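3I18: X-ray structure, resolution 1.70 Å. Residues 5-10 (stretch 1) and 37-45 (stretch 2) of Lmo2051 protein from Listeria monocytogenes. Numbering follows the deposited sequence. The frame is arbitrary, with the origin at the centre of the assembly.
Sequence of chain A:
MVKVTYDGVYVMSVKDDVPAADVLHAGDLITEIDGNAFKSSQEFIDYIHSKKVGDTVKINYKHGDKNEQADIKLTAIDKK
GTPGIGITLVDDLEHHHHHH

Stretch 1 5-10: TYDGVY
Stretch 2 37-45: AFKSSQEFI

Residues 5-8 are loop or turn, with Asp7 at -82/-28 and Gly8 at 142/-150; Val9 and Tyr10 form a strand that continues later in the chain. Phe38 (-108/159), Lys39 (-106/11) and Ser40 (-175/160) form a loop that leads into a helix from Ser41. Packing joins the two stretches, burying 297 Å² in total. Tyr6 lies nearest Lys39 (CA to CA 6.5 Å), Gly8 nearest Phe38 (7.0 Å) and Val9 nearest Ser41 (6.2 Å).

Tyr6 covers most surface. Its phi/psi is -109/116, and chi1 t with chi2 64° lays the ring along the backbone before the helix. Tyr6 CE2 sits 3.2 Å from Phe38 O, at the ring edge, while Lys39 O lies over one face. Tyr6 OH reaches 3.2 Å from Ser41 N, but the angle is too poor for a hydrogen bond.

Val9 (-116/134, chi1 p) points toward stretch 2. Val9 CG1 lies over the face of the Phe44 ring (chi1 t, chi2 -103°), 4.0 Å from its centroid, a CH-pi contact. Val9 CG1 also packs 3.9 Å from Phe38 CZ. A compact branched side chain suits this buried site.

Phe38 (chi1 p, chi2 -80°) starts sideways, but its ring end comes nearer, with Phe38 CE2 3.8 Å from Gly8 CA. Gly8 has a backbone that calls for glycine.

Ser40 OG caps the helix, accepting from Glu43 N at 3.0 Å. Lys39 N donates to Glu43 OE2 at 2.9 Å.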

# COMPACT_ATOMS: atom_id res chain seq x y z
N THR A 5 -0.45 -19.53 4.35
CA THR A 5 -0.96 -18.58 3.38
C THR A 5 -0.76 -17.13 3.81
O THR A 5 -1.01 -16.77 4.96
CB THR A 5 -2.46 -18.82 3.08
OG1 THR A 5 -2.93 -17.87 2.13
CG2 THR A 5 -3.28 -18.71 4.35
N TYR A 6 -0.30 -16.31 2.87
CA TYR A 6 -0.07 -14.89 3.11
C TYR A 6 -1.16 -14.15 2.33
O TYR A 6 -1.21 -14.23 1.11
CB TYR A 6 1.31 -14.49 2.58
CG TYR A 6 1.63 -13.03 2.72
CD1 TYR A 6 1.74 -12.44 3.98
CD2 TYR A 6 1.84 -12.23 1.59
CE1 TYR A 6 2.05 -11.08 4.12
CE2 TYR A 6 2.15 -10.87 1.72
CZ TYR A 6 2.25 -10.31 2.98
OH TYR A 6 2.57 -8.98 3.11
N ASP A 7 -2.03 -13.43 3.04
CA ASP A 7 -3.12 -12.72 2.39
C ASP A 7 -2.73 -11.36 1.81
O ASP A 7 -3.33 -10.90 0.85
CB ASP A 7 -4.28 -12.53 3.37
CG ASP A 7 -4.73 -13.83 4.00
OD1 ASP A 7 -4.98 -14.80 3.25
OD2 ASP A 7 -4.84 -13.88 5.24
N GLY A 8 -1.72 -10.73 2.40
CA GLY A 8 -1.28 -9.43 1.92
C GLY A 8 -0.89 -8.52 3.08
O GLY A 8 -0.43 -9.00 4.12
N VAL A 9 -1.06 -7.22 2.90
CA VAL A 9 -0.71 -6.26 3.94
C VAL A 9 -1.94 -5.51 4.47
O VAL A 9 -2.77 -5.05 3.69
CB VAL A 9 0.34 -5.24 3.42
CG1 VAL A 9 -0.23 -4.44 2.25
CG2 VAL A 9 0.75 -4.30 4.53
N TYR A 10 -2.07 -5.41 5.79
CA TYR A 10 -3.20 -4.70 6.39
C TYR A 10 -2.81 -3.26 6.68
O TYR A 10 -1.77 -3.00 7.30
CB TYR A 10 -3.65 -5.38 7.68
CG TYR A 10 -4.30 -6.73 7.48
CD1 TYR A 10 -3.53 -7.88 7.35
CD2 TYR A 10 -5.68 -6.84 7.37
CE1 TYR A 10 -4.12 -9.12 7.13
CE2 TYR A 10 -6.29 -8.08 7.14
CZ TYR A 10 -5.50 -9.21 7.03
OH TYR A 10 -6.10 -10.43 6.79
N ALA A 37 0.69 -10.18 -6.84
CA ALA A 37 0.60 -10.46 -5.42
C ALA A 37 2.03 -10.51 -4.89
O ALA A 37 2.93 -11.01 -5.57
CB ALA A 37 -0.10 -11.80 -5.18
N PHE A 38 2.24 -10.00 -3.69
CA PHE A 38 3.55 -9.98 -3.06
C PHE A 38 3.53 -11.00 -1.94
O PHE A 38 2.47 -11.36 -1.44
CB PHE A 38 3.85 -8.58 -2.51
CG PHE A 38 2.65 -7.92 -1.88
CD1 PHE A 38 1.69 -7.30 -2.68
CD2 PHE A 38 2.45 -7.96 -0.51
CE1 PHE A 38 0.57 -6.73 -2.12
CE2 PHE A 38 1.32 -7.39 0.06
CZ PHE A 38 0.37 -6.78 -0.75
N LYS A 39 4.70 -11.47 -1.52
CA LYS A 39 4.73 -12.47 -0.46
C LYS A 39 5.19 -11.96 0.90
O LYS A 39 5.43 -12.76 1.81
CB LYS A 39 5.59 -13.66 -0.89
CG LYS A 39 4.94 -14.50 -1.99
CD LYS A 39 5.85 -15.63 -2.43
CE LYS A 39 5.21 -16.43 -3.55
NZ LYS A 39 4.92 -15.57 -4.74
N SER A 40 5.29 -10.65 1.05
CA SER A 40 5.71 -10.08 2.32
C SER A 40 5.63 -8.56 2.29
O SER A 40 5.61 -7.96 1.22
CB SER A 40 7.15 -10.48 2.64
OG SER A 40 8.06 -9.77 1.82
N SER A 41 5.59 -7.95 3.46
CA SER A 41 5.52 -6.50 3.54
C SER A 41 6.80 -5.93 2.95
O SER A 41 6.79 -4.87 2.31
CB SER A 41 5.36 -6.05 5.00
OG SER A 41 6.48 -6.46 5.78
N GLN A 42 7.91 -6.63 3.15
CA GLN A 42 9.19 -6.19 2.62
C GLN A 42 9.19 -6.11 1.10
O GLN A 42 9.67 -5.13 0.52
CB GLN A 42 10.32 -7.11 3.09
CG GLN A 42 10.54 -7.05 4.59
CD GLN A 42 10.92 -5.66 5.06
OE1 GLN A 42 10.75 -5.32 6.23
NE2 GLN A 42 11.45 -4.85 4.14
N GLU A 43 8.64 -7.13 0.45
CA GLU A 43 8.58 -7.13 -1.01
C GLU A 43 7.67 -6.01 -1.48
O GLU A 43 7.96 -5.33 -2.48
CB GLU A 43 8.06 -8.46 -1.55
CG GLU A 43 8.04 -8.46 -3.08
CD GLU A 43 7.34 -9.64 -3.71
OE1 GLU A 43 7.04 -9.54 -4.92
OE2 GLU A 43 7.10 -10.66 -3.02
N PHE A 44 6.57 -5.82 -0.77
CA PHE A 44 5.60 -4.78 -1.10
C PHE A 44 6.28 -3.41 -1.02
O PHE A 44 6.18 -2.60 -1.94
CB PHE A 44 4.42 -4.87 -0.12
CG PHE A 44 3.41 -3.77 -0.27
CD1 PHE A 44 3.38 -2.71 0.64
CD2 PHE A 44 2.42 -3.84 -1.25
CE1 PHE A 44 2.38 -1.74 0.57
CE2 PHE A 44 1.42 -2.87 -1.33
CZ PHE A 44 1.39 -1.83 -0.42
N ILE A 45 7.01 -3.18 0.06
CA ILE A 45 7.71 -1.91 0.24
C ILE A 45 8.82 -1.75 -0.78
O ILE A 45 8.96 -0.68 -1.38
CB ILE A 45 8.30 -1.81 1.66
CG1 ILE A 45 7.17 -1.87 2.69
CG2 ILE A 45 9.08 -0.50 1.81
CD1 ILE A 45 7.65 -2.11 4.11